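Local coordinates for putative uncharacterized protein (Bacteroides vulgatus, PDB 4F7A) that probably binds mucin O-glycans as a SusD-like outer membrane lipoprotein, helping a gut bacterium to take up nutrients, at residues A83-Y88 against D130-I135; A440-T445 against M467-P472. All blocks are in the same frame, centred on the assembly; numbering follows the deposited sequence.

Contact 1: A83-Y88 against D130-I135; sequences ASAWNY and DTYGPI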
loop_
_atom_site.group_PDB
_atom_site.type_symbol
_atom_site.label_atom_id
_atom_site.label_comp_id
_atom_site.label_asym_id
_atom_site.label_seq_id
_atom_site.Cartn_x
_atom_site.Cartn_y
_atom_site.Cartn_z
ATOM N N ALA A 83 15.160 -6.747 -1.796
ATOM C CA ALA A 83 15.929 -5.517 -1.652
ATOM C C ALA A 83 15.450 -4.391 -2.576
ATOM O O ALA A 83 15.883 -3.239 -2.437
ATOM C CB ALA A 83 17.412 -5.795 -1.952
ATOM N N SER A 84 14.609 -4.720 -3.554
ATOM C CA SER A 84 14.324 -3.794 -4.636
ATOM C C SER A 84 13.648 -2.488 -4.236
ATOM O O SER A 84 14.025 -1.428 -4.736
ATOM C CB SER A 84 13.529 -4.491 -5.740
ATOM O OG SER A 84 14.400 -5.328 -6.477
ATOM N N ALA A 85 12.664 -2.543 -3.345
ATOM C CA ALA A 85 11.972 -1.324 -2.921
ATOM C C ALA A 85 13.004 -0.342 -2.325
ATOM O O ALA A 85 13.064 0.839 -2.701
ATOM C CB ALA A 85 10.867 -1.652 -1.928
ATOM N N TRP A 86 13.851 -0.860 -1.439
ATOM C CA TRP A 86 14.958 -0.076 -0.870
ATOM C C TRP A 86 15.884 0.485 -1.969
ATOM O O TRP A 86 16.086 1.706 -2.068
ATOM C CB TRP A 86 15.787 -0.936 0.119
ATOM C CG TRP A 86 16.887 -0.159 0.781
ATOM C CD1 TRP A 86 18.070 0.223 0.216
ATOM C CD2 TRP A 86 16.914 0.323 2.135
ATOM N NE1 TRP A 86 18.820 0.928 1.129
ATOM C CE2 TRP A 86 18.131 1.008 2.312
ATOM C CE3 TRP A 86 16.022 0.244 3.212
ATOM C CZ2 TRP A 86 18.487 1.617 3.522
ATOM C CZ3 TRP A 86 16.371 0.889 4.427
ATOM C CH2 TRP A 86 17.588 1.550 4.565
ATOM N N ASN A 87 16.402 -0.401 -2.810
ATOM C CA ASN A 87 17.464 -0.036 -3.748
ATOM C C ASN A 87 17.006 1.036 -4.755
ATOM O O ASN A 87 17.681 2.058 -4.969
ATOM C CB ASN A 87 17.963 -1.267 -4.509
ATOM C CG ASN A 87 18.694 -2.276 -3.623
ATOM O OD1 ASN A 87 19.096 -1.965 -2.495
ATOM N ND2 ASN A 87 18.877 -3.505 -4.144
ATOM N N TYR A 88 15.849 0.804 -5.362
ATOM C CA TYR A 88 15.340 1.715 -6.376
ATOM C C TYR A 88 14.965 3.059 -5.783
ATOM O O TYR A 88 15.209 4.100 -6.389
ATOM C CB TYR A 88 14.176 1.073 -7.144
ATOM C CG TYR A 88 14.612 -0.115 -7.996
ATOM C CD1 TYR A 88 15.770 -0.062 -8.765
ATOM C CD2 TYR A 88 13.867 -1.299 -8.028
ATOM C CE1 TYR A 88 16.185 -1.160 -9.536
ATOM C CE2 TYR A 88 14.256 -2.390 -8.819
ATOM C CZ TYR A 88 15.420 -2.315 -9.559
ATOM O OH TYR A 88 15.831 -3.391 -10.329
ATOM N N ASP A 130 7.521 0.877 6.102
ATOM C CA ASP A 130 6.512 -0.179 6.326
ATOM C C ASP A 130 6.949 -1.554 5.753
ATOM O O ASP A 130 6.413 -2.600 6.141
ATOM C CB ASP A 130 5.144 0.236 5.759
ATOM C CG ASP A 130 4.481 1.348 6.551
ATOM O OD1 ASP A 130 4.969 1.719 7.664
ATOM O OD2 ASP A 130 3.472 1.877 6.034
ATOM N N THR A 131 7.913 -1.531 4.829
ATOM C CA THR A 131 8.487 -2.747 4.273
ATOM C C THR A 131 9.597 -3.327 5.178
ATOM O O THR A 131 9.575 -4.499 5.483
ATOM C CB THR A 131 9.037 -2.467 2.859
ATOM O OG1 THR A 131 7.964 -2.030 2.017
ATOM C CG2 THR A 131 9.683 -3.713 2.260
ATOM N N TYR A 132 10.532 -2.485 5.630
ATOM C CA TYR A 132 11.779 -2.939 6.254
ATOM C C TYR A 132 11.886 -2.637 7.741
ATOM O O TYR A 132 12.651 -3.287 8.447
ATOM C CB TYR A 132 12.991 -2.292 5.537
ATOM C CG TYR A 132 13.053 -2.587 4.050
ATOM C CD1 TYR A 132 13.512 -3.822 3.588
ATOM C CD2 TYR A 132 12.647 -1.645 3.109
ATOM C CE1 TYR A 132 13.554 -4.123 2.216
ATOM C CE2 TYR A 132 12.670 -1.934 1.745
ATOM C CZ TYR A 132 13.153 -3.162 1.305
ATOM O OH TYR A 132 13.183 -3.453 -0.030
ATOM N N GLY A 133 11.180 -1.620 8.205
ATOM C CA GLY A 133 11.361 -1.095 9.542
ATOM C C GLY A 133 12.228 0.144 9.572
ATOM O O GLY A 133 11.880 1.176 9.005
ATOM N N PRO A 134 13.386 0.054 10.227
ATOM C CA PRO A 134 14.292 1.187 10.231
ATOM C C PRO A 134 14.674 1.640 8.812
ATOM O O PRO A 134 14.844 0.820 7.898
ATOM C CB PRO A 134 15.513 0.660 10.991
ATOM C CG PRO A 134 14.941 -0.420 11.912
ATOM C CD PRO A 134 13.798 -1.020 11.154
ATOM N N ILE A 135 14.804 2.944 8.634
ATOM C CA ILE A 135 15.238 3.479 7.342
ATOM C C ILE A 135 16.152 4.666 7.560
ATOM O O ILE A 135 16.320 5.143 8.687
ATOM C CB ILE A 135 14.036 3.909 6.463
ATOM C CG1 ILE A 135 13.229 5.049 7.108
ATOM C CG2 ILE A 135 13.105 2.677 6.140
ATOM C CD1 ILE A 135 12.205 5.762 6.118
#
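The indole of Trp-86 meets the phenol of Tyr-132 edge to face, in a T-shaped pair whose ring planes stand at 85°. Trp-86 CE3 does the touching, 3.9 Å from Tyr-132 CD2, and it lies over one face of the tyrosine. The opposite face is taken by the neighbouring Thr-131, whose CG2 sits 3.5 Å above the ring centre, and the phenol is thus sandwiched. The rim of the indole has further company near its plane: Trp-86 CZ3 is 3.8 Å from Pro-134 O, a buried carbonyl without a polar partner in the model. Ile-135 CG2 makes an apolar contact with the same Trp-86 CZ3. Trp-86 CG stands anti to the backbone N (chi1 -177°), beside the carbonyl carbon, and Trp-86 CB itself packs 3.6 Å from Tyr-132 CZ.

The hydroxyl end of the phenol is held by two main-chain groups. Tyr-132 OH accepts the backbone N-H of Trp-86 at 3.0 Å and 161°, and it donates to the carbonyl of Thr-82, one residue before the segment. Ala-85 CB adds an apolar touch to the same ring at Tyr-132 CE2, 4.1 Å away. A phenylalanine in place of Tyr-132 would probably leave the amide of Trp-86 and the carbonyl of Thr-82 without the hydroxyl they share.

Gly-133, with positive phi, is where the chain leaves helix 111-132 and turns into Pro-134 and Ile-135. Through the Trp-86 and Tyr-132 contacts the start of helix 84-104 packs against the end of the helix that follows it, an antiparallel helical hairpin of the kind from which TPR-like folds are built.

Contact 2: A440-T445 against M467-P472; sequences AEQRRT and MIRRLP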
loop_
_atom_site.group_PDB
_atom_site.type_symbol
_atom_site.label_atom_id
_atom_site.label_comp_id
_atom_site.label_asym_id
_atom_site.label_seq_id
_atom_site.Cartn_x
_atom_site.Cartn_y
_atom_site.Cartn_z
ATOM N N ALA A 440 0.654 -3.830 4.531
ATOM C CA ALA A 440 0.992 -3.147 5.767
ATOM C C ALA A 440 -0.139 -3.284 6.760
ATOM O O ALA A 440 0.080 -3.629 7.918
ATOM C CB ALA A 440 1.292 -1.684 5.508
ATOM N N GLU A 441 -1.361 -3.048 6.309
ATOM C CA GLU A 441 -2.517 -3.142 7.210
ATOM C C GLU A 441 -2.828 -4.561 7.656
ATOM O O GLU A 441 -3.292 -4.795 8.789
ATOM C CB GLU A 441 -3.729 -2.453 6.588
ATOM C CG GLU A 441 -3.610 -0.955 6.690
ATOM C CD GLU A 441 -3.736 -0.487 8.117
ATOM O OE1 GLU A 441 -4.909 -0.364 8.565
ATOM O OE2 GLU A 441 -2.686 -0.247 8.786
ATOM N N GLN A 442 -2.571 -5.527 6.799
ATOM C CA GLN A 442 -2.728 -6.916 7.201
ATOM C C GLN A 442 -1.760 -7.314 8.327
ATOM O O GLN A 442 -2.136 -7.999 9.286
ATOM C CB GLN A 442 -2.560 -7.821 5.993
ATOM C CG GLN A 442 -2.789 -9.294 6.290
ATOM C CD GLN A 442 -1.543 -10.041 6.724
ATOM O OE1 GLN A 442 -0.419 -9.594 6.499
ATOM N NE2 GLN A 442 -1.744 -11.207 7.318
ATOM N N ARG A 443 -0.519 -6.848 8.211
ATOM C CA ARG A 443 0.478 -7.084 9.249
ATOM C C ARG A 443 0.153 -6.334 10.527
ATOM O O ARG A 443 0.357 -6.858 11.616
ATOM C CB ARG A 443 1.883 -6.732 8.756
ATOM C CG ARG A 443 2.361 -7.697 7.662
ATOM C CD ARG A 443 3.709 -7.326 7.129
ATOM N NE ARG A 443 3.596 -6.195 6.201
ATOM C CZ ARG A 443 4.470 -5.194 6.105
ATOM N NH1 ARG A 443 5.547 -5.161 6.890
ATOM N NH2 ARG A 443 4.260 -4.223 5.229
ATOM N N ARG A 444 -0.385 -5.124 10.384
ATOM C CA ARG A 444 -0.659 -4.272 11.518
ATOM C C ARG A 444 -1.851 -4.813 12.315
ATOM O O ARG A 444 -1.804 -4.899 13.546
ATOM C CB ARG A 444 -0.928 -2.842 11.017
ATOM C CG ARG A 444 -0.751 -1.735 12.059
ATOM C CD ARG A 444 -2.005 -1.177 12.669
ATOM N NE ARG A 444 -3.007 -0.660 11.717
ATOM C CZ ARG A 444 -4.223 -0.247 12.095
ATOM N NH1 ARG A 444 -4.585 -0.262 13.377
ATOM N NH2 ARG A 444 -5.090 0.160 11.196
ATOM N N THR A 445 -2.898 -5.232 11.613
ATOM C CA THR A 445 -4.171 -5.574 12.298
ATOM C C THR A 445 -4.502 -7.058 12.358
ATOM O O THR A 445 -5.426 -7.459 13.088
ATOM C CB THR A 445 -5.351 -4.913 11.580
ATOM O OG1 THR A 445 -5.522 -5.513 10.287
ATOM C CG2 THR A 445 -5.129 -3.388 11.417
HETATM N N MSE A 467 2.769 -15.403 10.113
HETATM C CA MSE A 467 2.984 -14.961 8.743
HETATM C C MSE A 467 4.136 -13.950 8.661
HETATM O O MSE A 467 4.623 -13.434 9.701
HETATM C CB MSE A 467 1.703 -14.410 8.093
HETATM C CG MSE A 467 0.466 -15.269 8.321
HETATM SE SE MSE A 467 -1.085 -14.631 7.347
HETATM C CE MSE A 467 -0.457 -15.135 5.574
ATOM N N ILE A 468 4.565 -13.696 7.428
ATOM C CA ILE A 468 5.682 -12.794 7.174
ATOM C C ILE A 468 5.379 -11.394 7.750
ATOM O O ILE A 468 4.244 -10.878 7.642
ATOM C CB ILE A 468 6.044 -12.774 5.654
ATOM C CG1 ILE A 468 7.280 -11.916 5.411
ATOM C CG2 ILE A 468 4.860 -12.294 4.760
ATOM C CD1 ILE A 468 7.828 -12.032 3.945
ATOM N N ARG A 469 6.386 -10.817 8.405
ATOM C CA ARG A 469 6.231 -9.567 9.144
ATOM C C ARG A 469 6.868 -8.355 8.458
ATOM O O ARG A 469 6.552 -7.216 8.793
ATOM C CB ARG A 469 6.875 -9.705 10.527
ATOM C CG ARG A 469 6.287 -10.767 11.449
ATOM C CD ARG A 469 4.870 -10.398 11.921
ATOM N NE ARG A 469 3.838 -10.881 11.011
ATOM C CZ ARG A 469 2.618 -10.350 10.880
ATOM N NH1 ARG A 469 2.304 -9.227 11.525
ATOM N NH2 ARG A 469 1.722 -10.917 10.057
ATOM N N ARG A 470 7.817 -8.614 7.559
ATOM C CA ARG A 470 8.635 -7.580 6.947
ATOM C C ARG A 470 9.507 -8.223 5.891
ATOM O O ARG A 470 9.595 -9.447 5.793
ATOM C CB ARG A 470 9.546 -6.902 7.986
ATOM C CG ARG A 470 10.620 -7.831 8.586
ATOM C CD ARG A 470 11.440 -7.167 9.646
ATOM N NE ARG A 470 12.408 -6.217 9.119
ATOM C CZ ARG A 470 13.650 -6.510 8.721
ATOM N NH1 ARG A 470 14.128 -7.755 8.775
ATOM N NH2 ARG A 470 14.441 -5.525 8.293
ATOM N N LEU A 471 10.185 -7.386 5.123
ATOM C CA LEU A 471 11.266 -7.851 4.259
ATOM C C LEU A 471 12.606 -7.570 4.916
ATOM O O LEU A 471 12.778 -6.551 5.605
ATOM C CB LEU A 471 11.212 -7.167 2.885
ATOM C CG LEU A 471 9.928 -7.399 2.072
ATOM C CD1 LEU A 471 10.107 -6.789 0.660
ATOM C CD2 LEU A 471 9.511 -8.889 2.019
ATOM N N PRO A 472 13.579 -8.455 4.705
ATOM C CA PRO A 472 14.928 -8.161 5.235
ATOM C C PRO A 472 15.547 -6.922 4.611
ATOM O O PRO A 472 15.187 -6.551 3.507
ATOM C CB PRO A 472 15.750 -9.398 4.856
ATOM C CG PRO A 472 14.725 -10.477 4.616
ATOM C CD PRO A 472 13.526 -9.755 4.025
HETATM O O HOH W 1 -0.931 -9.945 10.731
HETATM O O HOH W 2 1.795 -10.928 6.125
#
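Arg-443 NH1 is shared by two main-chain oxygens: it donates to Arg-469 O at 3.0 Å and 164°, and probably also to the carbonyl of Asp-130. Arg-469 O lies in the plane of this guanidinium, at its edge, although the nitrogen stands above the plane of the carbonyl it meets. The exchange is reciprocal, since Arg-469 NH1 reaches back to Arg-443 O at 3.1 Å with a more bent geometry of 140°. The two side chains slide past each other in opposite directions, and Arg-443 CG lies 3.8 Å above the guanidinium plane of Arg-469, offset toward its rim. Arg-469 starts away from the helix; its chain, bent at chi2 and chi3, folds back to bring the guanidinium there.

That group is held on several sides. Arg-469 NE donates to Met-467 O at 3.0 Å within its own segment, NH1 has a salt bridge to Asp-505, and NH2 gives a proton to a water that donates in turn to Gln-442 O. What results is an arginine serving carbonyls in the last turn of helix 435-445, where the helix dipole would probably favour a positive charge; it ties the long loop leading to helix 475-480 back onto the helical, TPR-like body.

A second water bridges the same pair of segments, donating to Gln-442 OE1 at 2.6 Å and to Ile-468 O. The amide nitrogen of this glutamine, Gln-442 NE2, lies 3.5 Å from SE of Met-467, modelled as selenomethionine, the two side chains crossing at about a right angle. On another side of the helix, Arg-444 grips Glu-441 side-on through NE and NH2, in a network that also includes Lys-427, Arg-210 and Glu-343.

How the contacts relate
Both contacts are buried, their centres about 13 Å apart, yet their chemistry differs. Contact 1 joins two helices successive in the chain and is mainly aromatic and apolar, with a single direct hydrogen bond between its segments. Contact 2 joins a helix end to an irregular loop and is polar, relying on arginines, carbonyls and two waters. They meet at the end of helix 111-132, which Arg-443 reaches from contact 2: there Tyr-132 O is 2.9 Å from Arg-470 NH2, a probable hydrogen bond, while Thr-131 and Leu-471 pair through their backbones. The end of that helix thus faces its hairpin partner in one contact and touches both segments of the other.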